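Local coordinates for protein tyrosine recombinase XerH (Helicobacter pylori, PDB 5JJV) that cuts and rejoins DNA at specific sites through tyrosine chemistry, taking part in chromosome segregation and perhaps in chromosome decatenation, at residues Leu46-Gln51 / Glu59-Lys64; Thr29-Ser34 / Ala68-Ile73. All blocks are in the same frame, centred on the assembly; numbering follows the deposited sequence.

Contact 1 of 2, residues Leu46-Gln51 / Glu59-Lys64; sequences LNELNQ and EKVCKK. With nucleotides of chain C.
With CG of Lys-64 opposite the backbone N (chi1 174°) and the rest of its chain extended, its ammonium reaches Glu-48, whose CG stands beside the backbone N (chi1 -71°). The two side chains cross at about a right angle, and NZ forms a salt bridge, 2.9 Å from OE2 of Glu-48; both hydrogen bonds to the carboxylate are weak in geometry. The same ammonium has a second acid partner in Glu-44, one turn earlier on helix 39-50. Val-61 fits between this charged pair and the apolar side of the interface. Its CG1 meets CG of Leu-49 at 3.6 Å, while CG2 lies 3.7 Å from CB of Glu-48. Cys-62 adds a looser touch, SG to CD2 of Leu-49, and rests on Leu-24 and Ala-77. The segments belong to helices 39-50 and 55-68, a hairpin of the core-binding domain; the axes of the two short segments come within 9.7 Å, running antiparallel at 169°. Across helix 55-68 from this packing, Lys-63 reaches DNA: NZ makes weak hydrogen bonds to OP1 of DT7 and OP1 of DG8 of chain C, and bridges to OE2 of Glu-59 at 3.1 Å, from above the carboxylate plane. Helix 55-68 thus turns apolar atoms and Lys-64 to its partner helix and Lys-63 to the phosphates, where Glu-59 probably steadies the ammonium and tempers its charge.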
ATOM      1  N   LEU B  46     -15.510 -16.986  26.534  1.00 67.71           N
ATOM      2  CA  LEU B  46     -15.065 -15.722  27.110  1.00 66.56           C
ATOM      3  C   LEU B  46     -15.185 -15.726  28.629  1.00 70.44           C
ATOM      4  O   LEU B  46     -14.279 -15.279  29.335  1.00 70.16           O
ATOM      5  CB  LEU B  46     -15.866 -14.555  26.530  1.00 65.34           C
ATOM      6  CG  LEU B  46     -15.614 -14.216  25.063  1.00 65.25           C
ATOM      7  CD1 LEU B  46     -16.355 -12.948  24.672  1.00 64.22           C
ATOM      8  CD2 LEU B  46     -14.125 -14.076  24.800  1.00 64.75           C
ATOM      9  N   ASN B  47     -16.306 -16.232  29.128  1.00 73.31           N
ATOM     10  CA  ASN B  47     -16.542 -16.293  30.564  1.00 78.46           C
ATOM     11  C   ASN B  47     -15.672 -17.349  31.236  1.00 81.06           C
ATOM     12  O   ASN B  47     -15.168 -17.142  32.340  1.00 83.03           O
ATOM     13  CB  ASN B  47     -18.018 -16.574  30.852  1.00 81.55           C
ATOM     14  CG  ASN B  47     -18.936 -15.531  30.244  1.00 85.85           C
ATOM     15  OD1 ASN B  47     -18.534 -14.390  30.014  1.00 87.00           O
ATOM     16  ND2 ASN B  47     -20.179 -15.919  29.979  1.00 88.32           N
ATOM     17  N   GLU B  48     -15.499 -18.480  30.560  1.00 80.64           N
ATOM     18  CA  GLU B  48     -14.723 -19.586  31.108  1.00 82.25           C
ATOM     19  C   GLU B  48     -13.228 -19.274  31.133  1.00 80.35           C
ATOM     20  O   GLU B  48     -12.479 -19.864  31.910  1.00 81.76           O
ATOM     21  CB  GLU B  48     -14.990 -20.865  30.312  1.00 82.14           C
ATOM     22  CG  GLU B  48     -16.379 -21.445  30.544  1.00 87.91           C
ATOM     23  CD  GLU B  48     -16.754 -22.499  29.520  1.00 93.17           C
ATOM     24  OE1 GLU B  48     -15.887 -22.876  28.703  1.00 92.27           O
ATOM     25  OE2 GLU B  48     -17.920 -22.948  29.532  1.00 97.63           O
ATOM     26  N   LEU B  49     -12.799 -18.342  30.287  1.00 76.23           N
ATOM     27  CA  LEU B  49     -11.404 -17.914  30.282  1.00 76.44           C
ATOM     28  C   LEU B  49     -11.112 -16.996  31.465  1.00 82.67           C
ATOM     29  O   LEU B  49      -9.969 -16.891  31.911  1.00 84.17           O
ATOM     30  CB  LEU B  49     -11.058 -17.213  28.965  1.00 68.80           C
ATOM     31  CG  LEU B  49     -10.803 -18.147  27.779  1.00 65.12           C
ATOM     32  CD1 LEU B  49     -10.677 -17.374  26.480  1.00 58.76           C
ATOM     33  CD2 LEU B  49      -9.566 -18.999  28.015  1.00 65.15           C
ATOM     34  N   ASN B  50     -12.148 -16.337  31.973  1.00 87.11           N
ATOM     35  CA  ASN B  50     -12.014 -15.492  33.155  1.00 90.05           C
ATOM     36  C   ASN B  50     -11.909 -16.316  34.431  1.00 89.85           C
ATOM     37  O   ASN B  50     -11.102 -16.018  35.311  1.00 92.93           O
ATOM     38  CB  ASN B  50     -13.193 -14.522  33.262  1.00 93.01           C
ATOM     39  CG  ASN B  50     -13.049 -13.325  32.345  1.00 94.27           C
ATOM     40  OD1 ASN B  50     -11.943 -12.837  32.109  1.00 93.59           O
ATOM     41  ND2 ASN B  50     -14.171 -12.842  31.824  1.00 98.40           N
ATOM     42  N   GLN B  51     -12.732 -17.356  34.523  1.00 90.27           N
ATOM     43  CA  GLN B  51     -12.764 -18.213  35.704  1.00 94.17           C
ATOM     44  C   GLN B  51     -11.625 -19.230  35.696  1.00 96.16           C
ATOM     45  O   GLN B  51     -11.421 -19.954  36.672  1.00 98.94           O
ATOM     46  CB  GLN B  51     -14.110 -18.934  35.802  1.00 94.91           C
ATOM     47  N   GLU B  59      -6.546 -24.757  28.037  1.00 66.57           N
ATOM     48  CA  GLU B  59      -6.469 -25.637  26.879  1.00 66.26           C
ATOM     49  C   GLU B  59      -7.852 -26.125  26.460  1.00 72.00           C
ATOM     50  O   GLU B  59      -8.195 -26.104  25.278  1.00 73.05           O
ATOM     51  CB  GLU B  59      -5.560 -26.832  27.170  1.00 69.63           C
ATOM     52  CG  GLU B  59      -5.574 -27.894  26.083  1.00 70.40           C
ATOM     53  CD  GLU B  59      -4.589 -29.014  26.346  1.00 76.28           C
ATOM     54  OE1 GLU B  59      -3.403 -28.716  26.600  1.00 78.32           O
ATOM     55  OE2 GLU B  59      -5.002 -30.193  26.301  1.00 81.09           O
ATOM     56  N   LYS B  60      -8.641 -26.558  27.437  1.00 72.50           N
ATOM     57  CA  LYS B  60      -9.979 -27.072  27.172  1.00 70.51           C
ATOM     58  C   LYS B  60     -10.879 -26.008  26.553  1.00 72.58           C
ATOM     59  O   LYS B  60     -11.626 -26.285  25.614  1.00 73.81           O
ATOM     60  CB  LYS B  60     -10.611 -27.606  28.459  1.00 66.54           C
ATOM     61  N   VAL B  61     -10.800 -24.789  27.078  1.00 68.82           N
ATOM     62  CA  VAL B  61     -11.641 -23.694  26.606  1.00 65.92           C
ATOM     63  C   VAL B  61     -11.234 -23.236  25.206  1.00 62.17           C
ATOM     64  O   VAL B  61     -12.090 -22.956  24.363  1.00 62.56           O
ATOM     65  CB  VAL B  61     -11.595 -22.493  27.575  1.00 66.46           C
ATOM     66  CG1 VAL B  61     -12.363 -21.315  27.004  1.00 64.29           C
ATOM     67  CG2 VAL B  61     -12.163 -22.886  28.929  1.00 74.29           C
ATOM     68  N   CYS B  62      -9.930 -23.168  24.956  1.00 60.29           N
ATOM     69  CA  CYS B  62      -9.432 -22.759  23.646  1.00 61.44           C
ATOM     70  C   CYS B  62      -9.725 -23.815  22.583  1.00 62.45           C
ATOM     71  O   CYS B  62     -10.002 -23.481  21.430  1.00 59.35           O
ATOM     72  CB  CYS B  62      -7.932 -22.470  23.708  1.00 61.02           C
ATOM     73  SG  CYS B  62      -7.520 -20.910  24.529  1.00 66.08           S
ATOM     74  N   LYS B  63      -9.659 -25.085  22.971  1.00 64.03           N
ATOM     75  CA  LYS B  63     -10.061 -26.169  22.081  1.00 68.34           C
ATOM     76  C   LYS B  63     -11.550 -26.057  21.777  1.00 70.77           C
ATOM     77  O   LYS B  63     -11.976 -26.208  20.633  1.00 67.07           O
ATOM     78  CB  LYS B  63      -9.748 -27.535  22.695  1.00 67.78           C
ATOM     79  CG  LYS B  63      -8.284 -27.933  22.635  1.00 68.47           C
ATOM     80  CD  LYS B  63      -8.074 -29.311  23.240  1.00 71.50           C
ATOM     81  CE  LYS B  63      -6.629 -29.761  23.115  1.00 73.17           C
ATOM     82  NZ  LYS B  63      -6.429 -31.123  23.686  1.00 78.25           N
ATOM     83  N   LYS B  64     -12.332 -25.789  22.819  1.00 71.99           N
ATOM     84  CA  LYS B  64     -13.769 -25.583  22.688  1.00 69.46           C
ATOM     85  C   LYS B  64     -14.067 -24.430  21.735  1.00 65.76           C
ATOM     86  O   LYS B  64     -15.012 -24.487  20.949  1.00 65.37           O
ATOM     87  CB  LYS B  64     -14.391 -25.316  24.062  1.00 70.25           C
ATOM     88  CG  LYS B  64     -15.863 -24.938  24.035  1.00 72.39           C
ATOM     89  CD  LYS B  64     -16.371 -24.633  25.437  1.00 76.30           C
ATOM     90  CE  LYS B  64     -17.821 -24.177  25.420  1.00 80.82           C
ATOM     91  NZ  LYS B  64     -18.327 -23.887  26.791  1.00 85.69           N
TER
ATOM     92  P    DT C   7      -9.645 -31.815  21.044  1.00 85.80           P
ATOM     93  OP1  DT C   7      -9.299 -32.308  22.397  1.00 93.56           O
ATOM     94  OP2  DT C   7     -10.299 -30.497  20.888  1.00 86.16           O
ATOM     95  O5'  DT C   7      -8.320 -31.845  20.155  1.00 84.77           O
ATOM     96  C5'  DT C   7      -7.732 -33.091  19.808  1.00 84.44           C
ATOM     97  C4'  DT C   7      -6.513 -32.879  18.933  1.00 83.82           C
ATOM     98  O4'  DT C   7      -6.897 -32.921  17.540  1.00 81.37           O
ATOM     99  C3'  DT C   7      -5.799 -31.539  19.141  1.00 85.79           C
ATOM    100  O3'  DT C   7      -4.432 -31.758  19.438  1.00 92.58           O
ATOM    101  C2'  DT C   7      -5.975 -30.811  17.804  1.00 80.81           C
ATOM    102  C1'  DT C   7      -6.135 -31.973  16.841  1.00 78.87           C
ATOM    103  N1   DT C   7      -6.850 -31.615  15.586  1.00 73.21           N
ATOM    104  C2   DT C   7      -6.503 -32.246  14.415  1.00 69.77           C
ATOM    105  O2   DT C   7      -5.635 -33.099  14.347  1.00 69.36           O
ATOM    106  N3   DT C   7      -7.216 -31.846  13.316  1.00 67.92           N
ATOM    107  C4   DT C   7      -8.218 -30.893  13.272  1.00 66.72           C
ATOM    108  O4   DT C   7      -8.801 -30.602  12.231  1.00 63.77           O
ATOM    109  C5   DT C   7      -8.530 -30.267  14.536  1.00 70.87           C
ATOM    110  C7   DT C   7      -9.600 -29.219  14.613  1.00 61.17           C
ATOM    111  C6   DT C   7      -7.837 -30.653  15.619  1.00 72.67           C
ATOM    112  P    DG C   8      -3.716 -30.905  20.593  1.00 98.55           P
ATOM    113  OP1  DG C   8      -3.812 -31.687  21.844  1.00103.11           O
ATOM    114  OP2  DG C   8      -4.259 -29.529  20.535  1.00100.68           O
ATOM    115  O5'  DG C   8      -2.186 -30.848  20.132  1.00 84.02           O
ATOM    116  C5'  DG C   8      -1.425 -32.044  20.058  1.00 83.37           C
ATOM    117  C4'  DG C   8      -0.563 -32.057  18.810  1.00 79.95           C
ATOM    118  O4'  DG C   8      -1.412 -31.940  17.637  1.00 78.25           O
ATOM    119  C3'  DG C   8       0.464 -30.925  18.715  1.00 77.19           C
ATOM    120  O3'  DG C   8       1.720 -31.447  18.288  1.00 78.23           O
ATOM    121  C2'  DG C   8      -0.143 -29.978  17.679  1.00 77.02           C
ATOM    122  C1'  DG C   8      -0.908 -30.939  16.785  1.00 77.07           C
ATOM    123  N9   DG C   8      -2.033 -30.315  16.094  1.00 74.45           N
ATOM    124  C8   DG C   8      -2.930 -29.418  16.620  1.00 74.04           C
ATOM    125  N7   DG C   8      -3.834 -29.026  15.766  1.00 68.03           N
ATOM    126  C5   DG C   8      -3.516 -29.708  14.598  1.00 68.00           C
ATOM    127  C6   DG C   8      -4.145 -29.686  13.330  1.00 67.42           C
ATOM    128  O6   DG C   8      -5.140 -29.037  12.978  1.00 67.21           O
ATOM    129  N1   DG C   8      -3.502 -30.524  12.422  1.00 65.31           N
ATOM    130  C2   DG C   8      -2.394 -31.288  12.705  1.00 67.36           C
ATOM    131  N2   DG C   8      -1.916 -32.034  11.699  1.00 65.92           N
ATOM    132  N3   DG C   8      -1.796 -31.317  13.890  1.00 69.76           N
ATOM    133  C4   DG C   8      -2.409 -30.506  14.784  1.00 69.19           C
TER

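Contact 2 of 2, residues Thr29-Ser34 / Ala68-Ile73; sequences TSLSNS and AGLLGI. With nucleotides of chain D.
A DNA-facing corner of the SAM-like N-terminal domain is formed where the chain leaving helix 12-30 meets the turn between helices 55-68 and 74-93. Leu-31, the first residue past its helix, points its side chain at that turn: CD1 lies 3.5 Å from C of Gly-72, against bare backbone, while CB meets CD2 of Leu-70 at 3.9 Å. The other methyl of Leu-31, CD2, turns to the DNA and lies by OP2 of DT7 and C2' of DT6 of chain D. Next along, Ser-32 gives its backbone N-H to OP2 of DT7 of chain D at 2.8 Å, with an N-H...O angle of 155°. OG of Ser-32, set opposite its own N (chi1 172°), accepts from N of Ser-34 in an ST turn, nearly straight at 169°. No direct hydrogen bond joins the segments; two waters do so through the carbonyl of Ser-32. One donates to O of Ser-32 and accepts from N of Gly-72 at 3.0 Å, and the other donates to O of Gly-69 at 2.8 Å and weakly to O of Ser-32. Gly-69 closes helix 55-68 with a Schellman motif, its positive phi turning the chain into the inverse gamma turn centred on Leu-70. Thymine methyls meet the turn too: C7 of DT8 of chain D lies 3.5 Å from O of Leu-71. Asn-33 bonds to Gly-119 and Lys-126 of the second subunit, and Ser-34 to Asp-242; about 9 Å separates the side chains of Ser-32 and Lys-240, a predicted active-site residue. Here the phosphate of DT7 is met by an uncharged main-chain amide, while apolar packing and two waters join the segments behind it.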
ATOM      1  N   THR B  29     -11.715 -12.337  21.110  1.00 60.13           N
ATOM      2  CA  THR B  29     -12.586 -11.207  20.803  1.00 61.14           C
ATOM      3  C   THR B  29     -12.087 -10.428  19.590  1.00 58.12           C
ATOM      4  O   THR B  29     -12.831  -9.645  18.996  1.00 58.84           O
ATOM      5  CB  THR B  29     -12.700 -10.240  21.997  1.00 62.37           C
ATOM      6  OG1 THR B  29     -11.466  -9.529  22.162  1.00 61.16           O
ATOM      7  CG2 THR B  29     -13.015 -11.001  23.272  1.00 64.12           C
ATOM      8  N   SER B  30     -10.828 -10.646  19.223  1.00 56.24           N
ATOM      9  CA  SER B  30     -10.201  -9.880  18.151  1.00 60.84           C
ATOM     10  C   SER B  30     -10.009 -10.697  16.876  1.00 58.26           C
ATOM     11  O   SER B  30     -10.014 -10.146  15.778  1.00 59.70           O
ATOM     12  CB  SER B  30      -8.854  -9.322  18.615  1.00 61.46           C
ATOM     13  OG  SER B  30      -7.988 -10.363  19.025  1.00 64.13           O
ATOM     14  N   LEU B  31      -9.830 -12.007  17.022  1.00 52.53           N
ATOM     15  CA  LEU B  31      -9.679 -12.879  15.863  1.00 49.72           C
ATOM     16  C   LEU B  31     -11.025 -13.089  15.174  1.00 55.47           C
ATOM     17  O   LEU B  31     -12.077 -12.854  15.771  1.00 59.82           O
ATOM     18  CB  LEU B  31      -9.072 -14.224  16.264  1.00 46.34           C
ATOM     19  CG  LEU B  31      -7.615 -14.209  16.730  1.00 48.47           C
ATOM     20  CD1 LEU B  31      -7.199 -15.590  17.206  1.00 48.92           C
ATOM     21  CD2 LEU B  31      -6.690 -13.722  15.625  1.00 50.23           C
ATOM     22  N   SER B  32     -10.981 -13.529  13.919  1.00 48.51           N
ATOM     23  CA  SER B  32     -12.186 -13.713  13.117  1.00 46.35           C
ATOM     24  C   SER B  32     -13.152 -14.727  13.722  1.00 50.48           C
ATOM     25  O   SER B  32     -12.737 -15.772  14.224  1.00 49.55           O
ATOM     26  CB  SER B  32     -11.815 -14.148  11.698  1.00 50.13           C
ATOM     27  OG  SER B  32     -12.970 -14.502  10.957  1.00 50.02           O
ATOM     28  N   ASN B  33     -14.440 -14.408  13.665  1.00 55.40           N
ATOM     29  CA  ASN B  33     -15.482 -15.310  14.138  1.00 60.18           C
ATOM     30  C   ASN B  33     -16.411 -15.721  13.002  1.00 62.01           C
ATOM     31  O   ASN B  33     -17.533 -16.173  13.237  1.00 68.41           O
ATOM     32  CB  ASN B  33     -16.290 -14.658  15.261  1.00 64.58           C
ATOM     33  CG  ASN B  33     -17.191 -13.541  14.761  1.00 72.72           C
ATOM     34  OD1 ASN B  33     -16.832 -12.796  13.847  1.00 75.52           O
ATOM     35  ND2 ASN B  33     -18.375 -13.426  15.355  1.00 73.36           N
ATOM     36  N   SER B  34     -15.935 -15.559  11.770  1.00 60.63           N
ATOM     37  CA  SER B  34     -16.736 -15.834  10.580  1.00 61.95           C
ATOM     38  C   SER B  34     -17.153 -17.298  10.478  1.00 57.12           C
ATOM     39  O   SER B  34     -18.214 -17.611   9.942  1.00 60.50           O
ATOM     40  CB  SER B  34     -15.966 -15.430   9.320  1.00 67.17           C
ATOM     41  OG  SER B  34     -15.702 -14.039   9.309  1.00 73.57           O
ATOM     42  N   ALA B  68     -15.646 -24.688  17.848  1.00 62.38           N
ATOM     43  CA  ALA B  68     -16.901 -23.966  17.669  1.00 59.76           C
ATOM     44  C   ALA B  68     -16.854 -23.045  16.453  1.00 61.30           C
ATOM     45  O   ALA B  68     -17.883 -22.523  16.023  1.00 62.88           O
ATOM     46  CB  ALA B  68     -17.237 -23.171  18.920  1.00 55.61           C
ATOM     47  N   GLY B  69     -15.660 -22.841  15.906  1.00 57.84           N
ATOM     48  CA  GLY B  69     -15.515 -22.020  14.719  1.00 58.86           C
ATOM     49  C   GLY B  69     -14.434 -20.961  14.820  1.00 60.12           C
ATOM     50  O   GLY B  69     -13.991 -20.427  13.806  1.00 64.65           O
ATOM     51  N   LEU B  70     -14.012 -20.647  16.041  1.00 59.92           N
ATOM     52  CA  LEU B  70     -12.949 -19.670  16.243  1.00 60.35           C
ATOM     53  C   LEU B  70     -11.599 -20.329  15.984  1.00 61.33           C
ATOM     54  O   LEU B  70     -10.846 -20.616  16.913  1.00 64.08           O
ATOM     55  CB  LEU B  70     -13.009 -19.088  17.655  1.00 61.88           C
ATOM     56  CG  LEU B  70     -12.803 -17.576  17.778  1.00 63.16           C
ATOM     57  CD1 LEU B  70     -13.070 -17.120  19.206  1.00 64.94           C
ATOM     58  CD2 LEU B  70     -11.403 -17.173  17.335  1.00 59.07           C
ATOM     59  N   LEU B  71     -11.304 -20.553  14.707  1.00 59.13           N
ATOM     60  CA  LEU B  71     -10.167 -21.366  14.292  1.00 56.78           C
ATOM     61  C   LEU B  71      -8.806 -20.769  14.649  1.00 56.05           C
ATOM     62  O   LEU B  71      -7.856 -21.501  14.920  1.00 55.25           O
ATOM     63  CB  LEU B  71     -10.231 -21.605  12.782  1.00 53.70           C
ATOM     64  CG  LEU B  71     -11.562 -22.110  12.225  1.00 54.35           C
ATOM     65  CD1 LEU B  71     -11.460 -22.336  10.723  1.00 52.22           C
ATOM     66  CD2 LEU B  71     -11.995 -23.381  12.938  1.00 53.46           C
ATOM     67  N   GLY B  72      -8.717 -19.444  14.645  1.00 55.79           N
ATOM     68  CA  GLY B  72      -7.443 -18.766  14.815  1.00 52.20           C
ATOM     69  C   GLY B  72      -6.786 -18.918  16.175  1.00 53.94           C
ATOM     70  O   GLY B  72      -5.588 -18.671  16.321  1.00 56.78           O
ATOM     71  N   ILE B  73      -7.562 -19.326  17.171  1.00 51.95           N
ATOM     72  CA  ILE B  73      -7.062 -19.411  18.538  1.00 58.36           C
ATOM     73  C   ILE B  73      -6.064 -20.560  18.705  1.00 62.41           C
ATOM     74  O   ILE B  73      -5.302 -20.597  19.674  1.00 62.07           O
ATOM     75  CB  ILE B  73      -8.228 -19.580  19.544  1.00 60.82           C
ATOM     76  CG1 ILE B  73      -7.770 -19.266  20.973  1.00 59.67           C
ATOM     77  CG2 ILE B  73      -8.831 -20.976  19.445  1.00 61.17           C
ATOM     78  CD1 ILE B  73      -7.197 -17.876  21.141  1.00 59.42           C
TER
ATOM     79  P    DT D   7      -8.421 -12.974  11.146  1.00 63.94           P
ATOM     80  OP1  DT D   7      -9.460 -12.145  10.498  1.00 67.51           O
ATOM     81  OP2  DT D   7      -8.584 -13.398  12.556  1.00 65.06           O
ATOM     82  O5'  DT D   7      -8.196 -14.279  10.258  1.00 55.78           O
ATOM     83  C5'  DT D   7      -7.911 -14.143   8.879  1.00 55.68           C
ATOM     84  C4'  DT D   7      -7.781 -15.500   8.222  1.00 57.52           C
ATOM     85  O4'  DT D   7      -6.479 -16.066   8.523  1.00 60.09           O
ATOM     86  C3'  DT D   7      -8.812 -16.537   8.673  1.00 59.97           C
ATOM     87  O3'  DT D   7      -9.325 -17.220   7.538  1.00 59.54           O
ATOM     88  C2'  DT D   7      -8.003 -17.470   9.578  1.00 57.92           C
ATOM     89  C1'  DT D   7      -6.639 -17.406   8.917  1.00 58.87           C
ATOM     90  N1   DT D   7      -5.510 -17.771   9.819  1.00 59.34           N
ATOM     91  C2   DT D   7      -4.502 -18.568   9.333  1.00 57.39           C
ATOM     92  O2   DT D   7      -4.484 -18.999   8.194  1.00 55.44           O
ATOM     93  N3   DT D   7      -3.507 -18.845  10.234  1.00 57.32           N
ATOM     94  C4   DT D   7      -3.425 -18.413  11.544  1.00 58.68           C
ATOM     95  O4   DT D   7      -2.487 -18.717  12.277  1.00 61.50           O
ATOM     96  C5   DT D   7      -4.516 -17.578  11.991  1.00 58.34           C
ATOM     97  C7   DT D   7      -4.533 -17.048  13.394  1.00 60.42           C
ATOM     98  C6   DT D   7      -5.494 -17.299  11.116  1.00 60.13           C
ATOM     99  P    DT D   8     -10.620 -18.161   7.670  1.00 62.04           P
ATOM    100  OP1  DT D   8     -11.566 -17.744   6.612  1.00 60.30           O
ATOM    101  OP2  DT D   8     -11.068 -18.172   9.080  1.00 69.50           O
ATOM    102  O5'  DT D   8     -10.059 -19.616   7.319  1.00 74.96           O
ATOM    103  C5'  DT D   8      -9.920 -19.997   5.967  1.00 65.29           C
ATOM    104  C4'  DT D   8      -8.572 -20.649   5.704  1.00 59.58           C
ATOM    105  O4'  DT D   8      -7.646 -20.358   6.763  1.00 54.14           O
ATOM    106  C3'  DT D   8      -8.586 -22.160   5.658  1.00 55.26           C
ATOM    107  O3'  DT D   8      -9.023 -22.597   4.388  1.00 51.98           O
ATOM    108  C2'  DT D   8      -7.112 -22.507   5.893  1.00 55.12           C
ATOM    109  C1'  DT D   8      -6.574 -21.278   6.649  1.00 55.43           C
ATOM    110  N1   DT D   8      -6.038 -21.597   8.009  1.00 53.80           N
ATOM    111  C2   DT D   8      -4.903 -22.374   8.118  1.00 52.77           C
ATOM    112  O2   DT D   8      -4.304 -22.825   7.160  1.00 51.48           O
ATOM    113  N3   DT D   8      -4.490 -22.607   9.402  1.00 50.63           N
ATOM    114  C4   DT D   8      -5.079 -22.151  10.564  1.00 52.46           C
ATOM    115  O4   DT D   8      -4.630 -22.416  11.675  1.00 56.30           O
ATOM    116  C5   DT D   8      -6.262 -21.342  10.382  1.00 49.98           C
ATOM    117  C7   DT D   8      -6.986 -20.791  11.573  1.00 47.53           C
ATOM    118  C6   DT D   8      -6.680 -21.107   9.127  1.00 50.62           C
ATOM    119  P    DT D   6      -2.693 -10.899  14.806  1.00 69.18           P
ATOM    120  OP1  DT D   6      -2.969  -9.633  15.519  1.00 72.56           O
ATOM    121  OP2  DT D   6      -2.233 -12.079  15.565  1.00 78.52           O
ATOM    122  O5'  DT D   6      -3.988 -11.317  13.973  1.00 58.62           O
ATOM    123  C5'  DT D   6      -4.436 -10.484  12.917  1.00 56.60           C
ATOM    124  C4'  DT D   6      -4.899 -11.313  11.734  1.00 52.85           C
ATOM    125  O4'  DT D   6      -3.801 -12.122  11.242  1.00 53.65           O
ATOM    126  C3'  DT D   6      -6.045 -12.285  12.031  1.00 53.03           C
ATOM    127  O3'  DT D   6      -7.031 -12.181  11.013  1.00 48.08           O
ATOM    128  C2'  DT D   6      -5.362 -13.654  12.013  1.00 55.77           C
ATOM    129  C1'  DT D   6      -4.274 -13.421  10.983  1.00 54.64           C
ATOM    130  N1   DT D   6      -3.134 -14.372  11.084  1.00 56.56           N
ATOM    131  C2   DT D   6      -2.857 -15.201  10.020  1.00 55.51           C
ATOM    132  O2   DT D   6      -3.501 -15.200   8.988  1.00 63.17           O
ATOM    133  N3   DT D   6      -1.790 -16.036  10.208  1.00 54.50           N
ATOM    134  C4   DT D   6      -0.987 -16.124  11.328  1.00 56.09           C
ATOM    135  O4   DT D   6      -0.048 -16.910  11.400  1.00 53.81           O
ATOM    136  C5   DT D   6      -1.332 -15.228  12.407  1.00 57.82           C
ATOM    137  C7   DT D   6      -0.533 -15.234  13.675  1.00 59.70           C
ATOM    138  C6   DT D   6      -2.376 -14.404  12.234  1.00 56.56           C
TER
HETATM  139  O   HOH W   1     -10.283 -17.085  13.600  1.00 47.53           O
HETATM  140  O   HOH W   2     -13.850 -17.912  12.473  1.00 55.06           O

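Contacts 1 and 2 lie about 13 Å apart, centre to centre, within the same SAM-like domain, and the chain of contact 1 is nested inside the loop that contact 2 closes. They share helix 55-68: its middle packs in contact 1, and its end leads into the turn of contact 2. Direct packing joins them, Cys-62 O to Ile-73 CG2 at 3.4 Å and Leu-46 CD2 to Thr-29 CG2. Both are largely buried, but contact 1 joins two helices by side chains and a peripheral ion pair, whereas contact 2 joins loops through backbone and water. Each borders a different DNA strand: contact 1 offers a lysine to chain C, contact 2 a main-chain amide to chain D.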